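Local coordinates for protein tryptophanyl-tRNA synthetase (Cryptosporidium parvum Iowa II, PDB 3HV0) that probably catalyses the ATP-dependent attachment of L-tryptophan to tRNA(Trp), this chain being the C-terminal class I synthetase part of a longer protein, with tryptophan bound, at residues 63-68 with 221-226; 54-59 with 96-101; 283-288 with 353-358; 278-281 with 287-290. All blocks are in the same frame, centred on the assembly; numbering follows the deposited sequence.

Along the chain, 54-59 comes first and 63-68 follows it closely. Interaction 2 closes on helix 93-106, and interaction 1 closes later on strand 222-227, so their loops cross. Both reach the same central sheet, and they touch where Pro225 packs on Thr99. Interaction 4 then starts in the loop after strand 250-254 and closes a short turn of chain on helix 282-292. Interaction 3 starts on that same helix and closes 65 residues later on helix 344-367. Interactions 3 and 4 share Asn287 and Lys288, and their centres are about 5 Å apart. Interactions 1 and 3 lie on opposite sides of the chain's centre, their own centres about 35 Å apart.

Interaction 1 of 4, residues 63-68 with 221-226; sequences EKILDV and HCLVPH. With TRP (tryptophan), chain C.
Helix 62-70 lies against strand 222-227, with the CA atoms of Ile65 and Leu223 7.2 Å apart. The strand is one of the parallel strands of the Rossmann-type nucleotide-binding fold of class I synthetases, between strands 250-254 and 76-81. Ile65 and Leu223 meet at about a right angle. CG1 of Ile65 rests 3.9 Å from Leu223 CB, and Ile65 CD1 reaches Leu223 CD1 at 4.1 Å. With CG anti to the backbone N (chi1 177°), Leu223 directs its branch at the isoleucine. One turn on, Val68 meets His221 obliquely. The Val68 CG2 methyl lies 3.4 Å from His221 ND1 and 3.7 Å from His221 CE1. No hydrogen bond joins the two segments, and the contact is apolar packing with the imidazole at one end. Ser250 touches both Ile65 and Leu223, so strand 250-254 borders the same patch. The other end of the strand enters the amino acid pocket, where Glu118 and Tyr78 hydrogen-bond the bound tryptophan. There Val224 CG1 approaches TRP CH2 at 4.0 Å, and His226 CB packs 3.4 Å from TRP CZ3.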
loop_
_atom_site.group_PDB
_atom_site.type_symbol
_atom_site.label_atom_id
_atom_site.label_comp_id
_atom_site.label_asym_id
_atom_site.label_seq_id
_atom_site.Cartn_x
_atom_site.Cartn_y
_atom_site.Cartn_z
ATOM N N GLU A 63 27.797 -15.472 3.616
ATOM C CA GLU A 63 28.640 -16.047 4.694
ATOM C C GLU A 63 27.975 -15.896 6.083
ATOM O O GLU A 63 28.181 -16.719 6.956
ATOM C CB GLU A 63 30.091 -15.504 4.660
ATOM C CG GLU A 63 30.326 -14.083 5.192
ATOM C CD GLU A 63 29.673 -12.998 4.360
ATOM O OE1 GLU A 63 29.320 -13.280 3.189
ATOM O OE2 GLU A 63 29.506 -11.865 4.891
ATOM N N LYS A 64 27.126 -14.886 6.253
ATOM C CA LYS A 64 26.335 -14.755 7.483
ATOM C C LYS A 64 25.348 -15.914 7.660
ATOM O O LYS A 64 25.178 -16.401 8.771
ATOM C CB LYS A 64 25.578 -13.417 7.516
ATOM N N ILE A 65 24.721 -16.363 6.571
ATOM C CA ILE A 65 23.772 -17.490 6.641
ATOM C C ILE A 65 24.445 -18.794 7.115
ATOM O O ILE A 65 23.901 -19.539 7.944
ATOM C CB ILE A 65 23.098 -17.757 5.288
ATOM C CG1 ILE A 65 22.028 -16.690 4.998
ATOM C CG2 ILE A 65 22.455 -19.140 5.267
ATOM C CD1 ILE A 65 22.580 -15.321 4.874
ATOM N N LEU A 66 25.633 -19.062 6.582
ATOM C CA LEU A 66 26.370 -20.245 6.950
ATOM C C LEU A 66 26.840 -20.121 8.400
ATOM O O LEU A 66 26.901 -21.124 9.115
ATOM C CB LEU A 66 27.565 -20.448 6.009
ATOM C CG LEU A 66 27.253 -20.597 4.512
ATOM C CD1 LEU A 66 28.529 -20.615 3.680
ATOM C CD2 LEU A 66 26.451 -21.865 4.280
ATOM N N ASP A 67 27.172 -18.895 8.826
ATOM C CA ASP A 67 27.559 -18.640 10.223
ATOM C C ASP A 67 26.402 -19.057 11.120
ATOM O O ASP A 67 26.585 -19.793 12.101
ATOM C CB ASP A 67 27.890 -17.151 10.472
ATOM C CG ASP A 67 29.297 -16.753 10.006
ATOM O OD1 ASP A 67 30.189 -17.622 9.847
ATOM O OD2 ASP A 67 29.522 -15.541 9.812
ATOM N N VAL A 68 25.218 -18.573 10.758
ATOM C CA VAL A 68 23.980 -18.846 11.485
ATOM C C VAL A 68 23.642 -20.326 11.495
ATOM O O VAL A 68 23.297 -20.875 12.532
ATOM C CB VAL A 68 22.791 -18.024 10.887
ATOM C CG1 VAL A 68 21.467 -18.741 11.065
ATOM C CG2 VAL A 68 22.754 -16.654 11.525
ATOM N N HIS A 221 17.157 -14.400 10.339
ATOM C CA HIS A 221 17.824 -13.941 9.143
ATOM C C HIS A 221 17.078 -14.424 7.919
ATOM O O HIS A 221 16.482 -15.496 7.917
ATOM C CB HIS A 221 19.274 -14.420 9.089
ATOM C CG HIS A 221 20.211 -13.648 9.976
ATOM N ND1 HIS A 221 20.535 -14.050 11.260
ATOM C CD2 HIS A 221 20.920 -12.515 9.750
ATOM C CE1 HIS A 221 21.384 -13.186 11.790
ATOM N NE2 HIS A 221 21.630 -12.243 10.896
ATOM N N CYS A 222 17.109 -13.607 6.874
ATOM C CA CYS A 222 16.460 -13.944 5.625
ATOM C C CYS A 222 17.512 -14.055 4.546
ATOM O O CYS A 222 18.428 -13.241 4.507
ATOM C CB CYS A 222 15.471 -12.859 5.239
ATOM S SG CYS A 222 14.936 -12.983 3.507
ATOM N N LEU A 223 17.383 -15.061 3.686
ATOM C CA LEU A 223 18.261 -15.214 2.523
ATOM C C LEU A 223 17.431 -15.136 1.284
ATOM O O LEU A 223 16.443 -15.849 1.167
ATOM C CB LEU A 223 18.998 -16.561 2.519
ATOM C CG LEU A 223 19.869 -16.812 1.281
ATOM C CD1 LEU A 223 20.908 -15.739 1.123
ATOM C CD2 LEU A 223 20.566 -18.148 1.316
ATOM N N VAL A 224 17.867 -14.306 0.342
ATOM C CA VAL A 224 17.080 -13.959 -0.844
ATOM C C VAL A 224 17.825 -14.323 -2.119
ATOM O O VAL A 224 18.749 -13.602 -2.534
ATOM C CB VAL A 224 16.805 -12.475 -0.848
ATOM C CG1 VAL A 224 15.856 -12.074 -2.055
ATOM C CG2 VAL A 224 16.252 -12.053 0.512
ATOM N N PRO A 225 17.454 -15.464 -2.734
ATOM C CA PRO A 225 17.876 -15.832 -4.096
ATOM C C PRO A 225 17.206 -14.970 -5.150
ATOM O O PRO A 225 15.992 -14.817 -5.138
ATOM C CB PRO A 225 17.388 -17.270 -4.235
ATOM C CG PRO A 225 17.364 -17.798 -2.855
ATOM C CD PRO A 225 16.924 -16.631 -2.008
ATOM N N HIS A 226 17.979 -14.411 -6.064
ATOM C CA HIS A 226 17.366 -13.614 -7.137
ATOM C C HIS A 226 18.255 -13.450 -8.370
ATOM O O HIS A 226 19.476 -13.568 -8.302
ATOM C CB HIS A 226 16.897 -12.246 -6.597
ATOM C CG HIS A 226 17.991 -11.389 -6.034
ATOM N ND1 HIS A 226 18.781 -10.577 -6.822
ATOM C CD2 HIS A 226 18.372 -11.151 -4.754
ATOM C CE1 HIS A 226 19.631 -9.912 -6.054
ATOM N NE2 HIS A 226 19.400 -10.237 -4.796
HETATM N N TRP C . 9.630 -8.241 -9.192
HETATM C CA TRP C . 10.248 -9.581 -9.420
HETATM C C TRP C . 10.200 -9.929 -10.900
HETATM O O TRP C . 9.391 -9.353 -11.651
HETATM C CB TRP C . 9.577 -10.686 -8.580
HETATM C CG TRP C . 10.097 -10.777 -7.165
HETATM C CD1 TRP C . 9.463 -10.352 -6.022
HETATM C CD2 TRP C . 11.344 -11.343 -6.733
HETATM N NE1 TRP C . 10.236 -10.618 -4.924
HETATM C CE2 TRP C . 11.401 -11.212 -5.332
HETATM C CE3 TRP C . 12.413 -11.944 -7.393
HETATM C CZ2 TRP C . 12.485 -11.661 -4.581
HETATM C CZ3 TRP C . 13.490 -12.384 -6.646
HETATM C CH2 TRP C . 13.522 -12.229 -5.250
HETATM O OXT TRP C . 10.987 -10.785 -11.346
#

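Interaction 2 of 4, residues 54-59 with 96-101; sequences NIFLSH and FLFTKY
Phe98 of helix 93-106 stacks on Phe56, at the start of strand 56-60. The ring centroids are 3.8 Å apart and the planes are 17° from parallel, which makes an offset stack. The helix thus packs over the sheet of the Rossmann-type domain through an aromatic pair. The side chain of Phe98 leaves the helix with CG anti to the backbone N (chi1 -170°), and this sends the ring toward the strand. Its CB and CG both lie closest to CE1 of Phe56, but the modelled approach there is too tight to be trusted in detail. CD2 sits over a face of the Phe56 ring, offset toward the rim, and this Phe98 CD2 is 3.4 Å from Phe56 CZ. On the other flank, Phe98 CD1 is 3.7 Å from Phe56 CD1. Farther out, Phe98 CE2 lies 3.8 Å from Phe56 CG and Phe98 CE1 3.9 Å from Phe56 CD1. The tip, Phe98 CZ, is 4.0 Å from Phe56 CG. In return, Phe56 CD1 lies over the centre of the Phe98 ring. Ile252 touches both rings, and Phe51 meets Phe98 edge-to-face, which extends the aromatic cluster. No polar group takes part between the segments. The helix and the strand are joined here by dispersion and by removal of two phenyl rings from water.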
loop_
_atom_site.group_PDB
_atom_site.type_symbol
_atom_site.label_atom_id
_atom_site.label_comp_id
_atom_site.label_asym_id
_atom_site.label_seq_id
_atom_site.Cartn_x
_atom_site.Cartn_y
_atom_site.Cartn_z
ATOM N N ASN A 54 29.011 -21.300 -11.999
ATOM C CA ASN A 54 28.879 -19.834 -11.775
ATOM C C ASN A 54 27.610 -19.223 -12.386
ATOM O O ASN A 54 27.629 -18.137 -12.968
ATOM C CB ASN A 54 30.137 -19.072 -12.249
ATOM C CG ASN A 54 31.430 -19.630 -11.644
ATOM O OD1 ASN A 54 31.557 -19.773 -10.433
ATOM N ND2 ASN A 54 32.385 -19.956 -12.497
ATOM N N ILE A 55 26.507 -19.940 -12.229
ATOM C CA ILE A 55 25.191 -19.477 -12.645
ATOM C C ILE A 55 24.641 -18.625 -11.514
ATOM O O ILE A 55 24.067 -17.575 -11.752
ATOM C CB ILE A 55 24.203 -20.654 -12.909
ATOM C CG1 ILE A 55 24.732 -21.613 -13.978
ATOM C CG2 ILE A 55 22.818 -20.112 -13.309
ATOM C CD1 ILE A 55 24.592 -21.124 -15.394
ATOM N N PHE A 56 24.767 -19.129 -10.293
ATOM C CA PHE A 56 24.707 -18.298 -9.099
ATOM C C PHE A 56 26.151 -17.984 -8.771
ATOM O O PHE A 56 26.889 -18.848 -8.267
ATOM C CB PHE A 56 24.009 -19.006 -7.931
ATOM C CG PHE A 56 22.520 -18.868 -7.951
ATOM C CD1 PHE A 56 21.731 -19.772 -8.649
ATOM C CD2 PHE A 56 21.903 -17.799 -7.318
ATOM C CE1 PHE A 56 20.346 -19.618 -8.686
ATOM C CE2 PHE A 56 20.529 -17.649 -7.347
ATOM C CZ PHE A 56 19.748 -18.564 -8.025
ATOM N N LEU A 57 26.568 -16.765 -9.107
ATOM C CA LEU A 57 27.976 -16.375 -9.022
ATOM C C LEU A 57 28.288 -15.372 -7.915
ATOM O O LEU A 57 29.446 -15.168 -7.587
ATOM C CB LEU A 57 28.454 -15.799 -10.354
ATOM C CG LEU A 57 27.655 -14.729 -11.111
ATOM C CD1 LEU A 57 26.597 -14.028 -10.296
ATOM C CD2 LEU A 57 28.575 -13.699 -11.717
ATOM N N SER A 58 27.250 -14.777 -7.330
ATOM C CA SER A 58 27.395 -13.553 -6.568
ATOM C C SER A 58 26.563 -13.593 -5.288
ATOM O O SER A 58 25.578 -14.327 -5.219
ATOM C CB SER A 58 26.962 -12.386 -7.452
ATOM O OG SER A 58 27.642 -11.215 -7.088
ATOM N N HIS A 59 26.969 -12.817 -4.277
ATOM C CA HIS A 59 26.233 -12.749 -3.012
ATOM C C HIS A 59 26.458 -11.462 -2.210
ATOM O O HIS A 59 27.390 -10.710 -2.454
ATOM C CB HIS A 59 26.594 -13.935 -2.141
ATOM C CG HIS A 59 27.965 -13.847 -1.545
ATOM N ND1 HIS A 59 28.181 -13.608 -0.204
ATOM C CD2 HIS A 59 29.190 -13.936 -2.113
ATOM C CE1 HIS A 59 29.481 -13.573 0.027
ATOM N NE2 HIS A 59 30.112 -13.764 -1.115
ATOM N N PHE A 96 14.011 -20.624 -8.993
ATOM C CA PHE A 96 13.101 -21.526 -8.275
ATOM C C PHE A 96 13.696 -22.928 -8.041
ATOM O O PHE A 96 13.629 -23.450 -6.923
ATOM C CB PHE A 96 11.731 -21.597 -8.961
ATOM C CG PHE A 96 10.868 -20.396 -8.676
ATOM C CD1 PHE A 96 10.227 -20.265 -7.466
ATOM C CD2 PHE A 96 10.757 -19.369 -9.590
ATOM C CE1 PHE A 96 9.480 -19.151 -7.179
ATOM C CE2 PHE A 96 10.001 -18.262 -9.312
ATOM C CZ PHE A 96 9.359 -18.151 -8.112
ATOM N N LEU A 97 14.276 -23.516 -9.083
ATOM C CA LEU A 97 14.976 -24.794 -8.953
ATOM C C LEU A 97 16.123 -24.703 -7.940
ATOM O O LEU A 97 16.361 -25.624 -7.158
ATOM C CB LEU A 97 15.500 -25.290 -10.307
ATOM C CG LEU A 97 14.499 -25.791 -11.367
ATOM C CD1 LEU A 97 15.257 -26.436 -12.542
ATOM C CD2 LEU A 97 13.458 -26.756 -10.820
ATOM N N PHE A 98 16.818 -23.573 -7.929
ATOM C CA PHE A 98 17.917 -23.363 -6.974
ATOM C C PHE A 98 17.442 -23.246 -5.513
ATOM O O PHE A 98 18.027 -23.836 -4.604
ATOM C CB PHE A 98 18.704 -22.126 -7.355
ATOM C CG PHE A 98 19.962 -21.969 -6.590
ATOM C CD1 PHE A 98 21.014 -22.847 -6.795
ATOM C CD2 PHE A 98 20.096 -20.955 -5.656
ATOM C CE1 PHE A 98 22.191 -22.722 -6.086
ATOM C CE2 PHE A 98 21.255 -20.798 -4.950
ATOM C CZ PHE A 98 22.325 -21.683 -5.163
ATOM N N THR A 99 16.367 -22.502 -5.306
ATOM C CA THR A 99 15.741 -22.391 -3.998
ATOM C C THR A 99 15.219 -23.719 -3.426
ATOM O O THR A 99 15.262 -23.946 -2.218
ATOM C CB THR A 99 14.549 -21.465 -4.079
ATOM O OG1 THR A 99 14.963 -20.197 -4.627
ATOM C CG2 THR A 99 13.931 -21.308 -2.673
ATOM N N LYS A 100 14.676 -24.577 -4.281
ATOM C CA LYS A 100 14.221 -25.896 -3.838
ATOM C C LYS A 100 15.433 -26.645 -3.292
ATOM O O LYS A 100 15.376 -27.231 -2.224
ATOM C CB LYS A 100 13.587 -26.672 -5.008
ATOM C CG LYS A 100 12.707 -27.862 -4.613
ATOM C CD LYS A 100 13.423 -29.181 -4.826
ATOM C CE LYS A 100 12.596 -30.410 -4.342
ATOM N NZ LYS A 100 12.179 -30.301 -2.905
ATOM N N TYR A 101 16.535 -26.582 -4.028
ATOM C CA TYR A 101 17.766 -27.226 -3.601
ATOM C C TYR A 101 18.199 -26.655 -2.237
ATOM O O TYR A 101 18.604 -27.406 -1.335
ATOM C CB TYR A 101 18.881 -27.052 -4.640
ATOM C CG TYR A 101 20.241 -27.155 -4.031
ATOM C CD1 TYR A 101 20.792 -28.401 -3.722
ATOM C CD2 TYR A 101 20.973 -26.009 -3.716
ATOM C CE1 TYR A 101 22.048 -28.507 -3.138
ATOM C CE2 TYR A 101 22.229 -26.102 -3.125
ATOM C CZ TYR A 101 22.755 -27.359 -2.834
ATOM O OH TYR A 101 24.002 -27.454 -2.271
#

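Interaction 3 of 4, residues 283-288 with 353-358; sequences ESIRNK and QELVKL
Ile285 of helix 282-292 points its side chain at helix 344-367 and meets Leu355 and Val356 there. Ile285 and Val356 are the residues whose CA atoms come nearest, at 7.5 Å. The isoleucine approaches both partners obliquely. Its CD1 leans on Val356, while its CG2 touches both partners. The CG1 branch is stretched out (chi2 -178°), and Ile285 CD1 extends to Val356 CG1 at 3.6 Å. Ile285 CD1 also passes 4.1 Å from the backbone O of Leu355. On the side of Leu355, Ile285 CG2 lies 4.1 Å from Leu355 CB and 4.2 Å from Leu355 CD1. Ile285 CG2 remains 4.0 Å from Val356 CG1, which therefore touches both branches. CG1 of Val356 stands beside its own backbone N (chi1 -48°) and faces the isoleucine, although the CB of this residue does not aim straight at the first helix. Leu355 has its CB directed toward that helix and its side chain also packs on Ile289, one turn beyond Ile285. Val352 and Thr359 touch Ile285 as well. Ile285 thus sits as a knob in the hole between Val352, Leu355, Val356 and Thr359. This helix-helix contact lies in the mainly helical part of the enzyme that follows the Rossmann-type domain, as in other tryptophanyl-tRNA synthetases.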
loop_
_atom_site.group_PDB
_atom_site.type_symbol
_atom_site.label_atom_id
_atom_site.label_comp_id
_atom_site.label_asym_id
_atom_site.label_seq_id
_atom_site.Cartn_x
_atom_site.Cartn_y
_atom_site.Cartn_z
ATOM N N GLU A 283 6.862 -29.451 -30.359
ATOM C CA GLU A 283 6.941 -28.725 -31.625
ATOM C C GLU A 283 7.243 -27.247 -31.399
ATOM O O GLU A 283 8.100 -26.680 -32.075
ATOM C CB GLU A 283 5.659 -28.903 -32.451
ATOM C CG GLU A 283 5.585 -30.230 -33.233
ATOM C CD GLU A 283 5.229 -31.446 -32.378
ATOM O OE1 GLU A 283 4.863 -31.283 -31.184
ATOM O OE2 GLU A 283 5.302 -32.575 -32.920
ATOM N N SER A 284 6.542 -26.631 -30.452
ATOM C CA SER A 284 6.833 -25.244 -30.050
ATOM C C SER A 284 8.302 -25.052 -29.682
ATOM O O SER A 284 8.932 -24.083 -30.102
ATOM C CB SER A 284 5.955 -24.813 -28.868
ATOM O OG SER A 284 4.874 -24.008 -29.306
ATOM N N ILE A 285 8.827 -25.981 -28.886
ATOM C CA ILE A 285 10.210 -25.946 -28.432
ATOM C C ILE A 285 11.189 -26.012 -29.614
ATOM O O ILE A 285 12.052 -25.138 -29.755
ATOM C CB ILE A 285 10.485 -27.086 -27.414
ATOM C CG1 ILE A 285 9.808 -26.751 -26.075
ATOM C CG2 ILE A 285 11.992 -27.328 -27.236
ATOM C CD1 ILE A 285 10.048 -27.770 -24.975
ATOM N N ARG A 286 11.040 -27.029 -30.468
ATOM C CA ARG A 286 11.929 -27.192 -31.636
ATOM C C ARG A 286 11.861 -25.975 -32.544
ATOM O O ARG A 286 12.876 -25.495 -33.032
ATOM C CB ARG A 286 11.591 -28.447 -32.433
ATOM N N ASN A 287 10.650 -25.465 -32.733
ATOM C CA ASN A 287 10.411 -24.266 -33.532
ATOM C C ASN A 287 11.180 -23.029 -33.046
ATOM O O ASN A 287 11.705 -22.257 -33.853
ATOM C CB ASN A 287 8.920 -23.951 -33.527
ATOM C CG ASN A 287 8.521 -23.069 -34.663
ATOM O OD1 ASN A 287 8.222 -23.541 -35.753
ATOM N ND2 ASN A 287 8.509 -21.768 -34.417
ATOM N N LYS A 288 11.236 -22.844 -31.727
ATOM C CA LYS A 288 11.863 -21.658 -31.149
ATOM C C LYS A 288 13.406 -21.702 -31.189
ATOM O O LYS A 288 14.033 -20.721 -31.590
ATOM C CB LYS A 288 11.325 -21.388 -29.734
ATOM C CG LYS A 288 9.910 -20.775 -29.727
ATOM C CD LYS A 288 9.200 -20.977 -28.382
ATOM C CE LYS A 288 7.903 -20.184 -28.309
ATOM N NZ LYS A 288 7.394 -20.030 -26.923
ATOM N N GLN A 353 15.896 -31.808 -26.846
ATOM C CA GLN A 353 15.486 -33.012 -26.135
ATOM C C GLN A 353 15.680 -32.890 -24.631
ATOM O O GLN A 353 14.902 -33.461 -23.868
ATOM C CB GLN A 353 16.159 -34.268 -26.702
ATOM C CG GLN A 353 17.425 -34.763 -26.009
ATOM C CD GLN A 353 17.722 -36.218 -26.360
ATOM O OE1 GLN A 353 17.864 -37.062 -25.473
ATOM N NE2 GLN A 353 17.782 -36.524 -27.663
ATOM N N GLU A 354 16.700 -32.142 -24.209
ATOM C CA GLU A 354 16.862 -31.777 -22.789
ATOM C C GLU A 354 15.714 -30.900 -22.292
ATOM O O GLU A 354 15.152 -31.147 -21.222
ATOM C CB GLU A 354 18.190 -31.054 -22.556
ATOM C CG GLU A 354 19.407 -31.974 -22.540
ATOM C CD GLU A 354 19.502 -32.853 -21.289
ATOM O OE1 GLU A 354 19.206 -32.379 -20.177
ATOM O OE2 GLU A 354 19.904 -34.024 -21.415
ATOM N N LEU A 355 15.377 -29.879 -23.076
ATOM C CA LEU A 355 14.268 -28.985 -22.752
ATOM C C LEU A 355 12.924 -29.704 -22.612
ATOM O O LEU A 355 12.125 -29.338 -21.746
ATOM C CB LEU A 355 14.135 -27.861 -23.788
ATOM C CG LEU A 355 15.018 -26.635 -23.578
ATOM C CD1 LEU A 355 14.730 -25.586 -24.633
ATOM C CD2 LEU A 355 14.807 -26.058 -22.173
ATOM N N VAL A 356 12.666 -30.710 -23.451
ATOM C CA VAL A 356 11.363 -31.385 -23.424
ATOM C C VAL A 356 11.293 -32.428 -22.308
ATOM O O VAL A 356 10.225 -32.655 -21.738
ATOM C CB VAL A 356 10.985 -32.019 -24.764
ATOM C CG1 VAL A 356 11.208 -31.021 -25.893
ATOM C CG2 VAL A 356 11.750 -33.295 -24.978
ATOM N N LYS A 357 12.429 -33.054 -22.002
ATOM C CA LYS A 357 12.545 -33.876 -20.798
ATOM C C LYS A 357 12.223 -33.020 -19.579
ATOM O O LYS A 357 11.409 -33.413 -18.746
ATOM C CB LYS A 357 13.949 -34.466 -20.661
ATOM N N LEU A 358 12.847 -31.844 -19.492
ATOM C CA LEU A 358 12.580 -30.899 -18.399
ATOM C C LEU A 358 11.118 -30.463 -18.374
ATOM O O LEU A 358 10.463 -30.489 -17.334
ATOM C CB LEU A 358 13.458 -29.654 -18.540
ATOM C CG LEU A 358 13.374 -28.609 -17.426
ATOM C CD1 LEU A 358 14.072 -29.118 -16.173
ATOM C CD2 LEU A 358 13.988 -27.295 -17.865
#

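Interaction 4 of 4, residues 278-281 with 287-290; sequences VNDN and NKIM
A salt bridge between Asp280 and Lys288 ties the loop leading into helix 282-292 to the helix itself. The loop follows strand 250-254 and belongs to the region that carries the KMSKS-type signature of class I synthetases. Lys288 NZ donates a hydrogen bond to Asp280 OD2 at 2.9 Å. Asp280 OD2 accepts it through its syn lone pair, on the side of OD1. The bridge is still one-sided, since Asp280 OD1 is 4.0 Å from Lys288 NZ. The two side chains come from opposite directions. Lys288 starts with CG beside its backbone N (chi1 -76°) and then runs extended, so its ammonium group arrives at the loop. The last methylenes also lie near the same oxygen: Lys288 CE is 3.7 Å from Asp280 OD2, and Lys288 CD is 3.8 Å from it. The strongest polar partner of Lys288 NZ is the backbone O of Ser275, so the ammonium is shared between that carbonyl and the carboxylate. Asp280 OD2 in turn accepts a bond from the backbone N of Phe277. Next in the chain, Asn281 is the N-cap of the helix, and its OD1 takes the backbone N of Ser284. Asp280 CB packs on Ile285 CG1, which joins the bridge to the helix packing of interaction 3. Asp280 is buried, and two donors grip its OD2. Both would favour the ionised carboxylate, and a negative group close before a helix start is probably favourable too. The bonds to Ser275 and Phe277 link the preceding loop to the helix and would restrain it there.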
loop_
_atom_site.group_PDB
_atom_site.type_symbol
_atom_site.label_atom_id
_atom_site.label_comp_id
_atom_site.label_asym_id
_atom_site.label_seq_id
_atom_site.Cartn_x
_atom_site.Cartn_y
_atom_site.Cartn_z
ATOM N N VAL A 278 7.327 -23.287 -19.874
ATOM C CA VAL A 278 7.260 -24.641 -19.298
ATOM C C VAL A 278 6.071 -25.458 -19.789
ATOM O O VAL A 278 6.087 -26.677 -19.655
ATOM C CB VAL A 278 7.237 -24.630 -17.750
ATOM C CG1 VAL A 278 8.522 -24.035 -17.200
ATOM C CG2 VAL A 278 6.029 -23.887 -17.244
ATOM N N ASN A 279 5.045 -24.801 -20.339
ATOM C CA ASN A 279 3.901 -25.504 -20.934
ATOM C C ASN A 279 3.958 -25.619 -22.465
ATOM O O ASN A 279 2.947 -25.917 -23.102
ATOM C CB ASN A 279 2.591 -24.843 -20.516
ATOM C CG ASN A 279 2.386 -23.482 -21.151
ATOM O OD1 ASN A 279 3.339 -22.802 -21.525
ATOM N ND2 ASN A 279 1.134 -23.073 -21.260
ATOM N N ASP A 280 5.131 -25.384 -23.053
ATOM C CA ASP A 280 5.317 -25.566 -24.495
ATOM C C ASP A 280 5.419 -27.049 -24.840
ATOM O O ASP A 280 6.076 -27.823 -24.135
ATOM C CB ASP A 280 6.581 -24.846 -25.002
ATOM C CG ASP A 280 6.323 -23.409 -25.432
ATOM O OD1 ASP A 280 5.155 -23.018 -25.617
ATOM O OD2 ASP A 280 7.313 -22.670 -25.613
ATOM N N ASN A 281 4.764 -27.433 -25.935
ATOM C CA ASN A 281 4.887 -28.787 -26.466
ATOM C C ASN A 281 6.198 -28.935 -27.239
ATOM O O ASN A 281 6.875 -27.949 -27.502
ATOM C CB ASN A 281 3.664 -29.166 -27.329
ATOM C CG ASN A 281 3.486 -28.268 -28.545
ATOM O OD1 ASN A 281 4.446 -27.705 -29.069
ATOM N ND2 ASN A 281 2.248 -28.148 -29.012
ATOM N N ASN A 287 10.650 -25.465 -32.733
ATOM C CA ASN A 287 10.411 -24.266 -33.532
ATOM C C ASN A 287 11.180 -23.029 -33.046
ATOM O O ASN A 287 11.705 -22.257 -33.853
ATOM C CB ASN A 287 8.920 -23.951 -33.527
ATOM C CG ASN A 287 8.521 -23.069 -34.663
ATOM O OD1 ASN A 287 8.222 -23.541 -35.753
ATOM N ND2 ASN A 287 8.509 -21.768 -34.417
ATOM N N LYS A 288 11.236 -22.844 -31.727
ATOM C CA LYS A 288 11.863 -21.658 -31.149
ATOM C C LYS A 288 13.406 -21.702 -31.189
ATOM O O LYS A 288 14.033 -20.721 -31.590
ATOM C CB LYS A 288 11.325 -21.388 -29.734
ATOM C CG LYS A 288 9.910 -20.775 -29.727
ATOM C CD LYS A 288 9.200 -20.977 -28.382
ATOM C CE LYS A 288 7.903 -20.184 -28.309
ATOM N NZ LYS A 288 7.394 -20.030 -26.923
ATOM N N ILE A 289 14.029 -22.816 -30.800
ATOM C CA ILE A 289 15.503 -22.886 -30.821
ATOM C C ILE A 289 16.006 -22.644 -32.237
ATOM O O ILE A 289 16.925 -21.849 -32.466
ATOM C CB ILE A 289 16.116 -24.265 -30.393
ATOM C CG1 ILE A 289 15.349 -24.932 -29.248
ATOM C CG2 ILE A 289 17.590 -24.078 -29.983
ATOM C CD1 ILE A 289 15.291 -24.099 -27.981
ATOM N N MET A 290 15.389 -23.352 -33.179
ATOM C CA MET A 290 15.872 -23.394 -34.558
ATOM C C MET A 290 15.795 -22.022 -35.211
ATOM O O MET A 290 16.672 -21.661 -35.988
ATOM C CB MET A 290 15.095 -24.437 -35.372
ATOM C CG MET A 290 15.302 -25.878 -34.871
ATOM S SD MET A 290 16.975 -26.546 -35.107
ATOM C CE MET A 290 16.788 -28.175 -34.352
#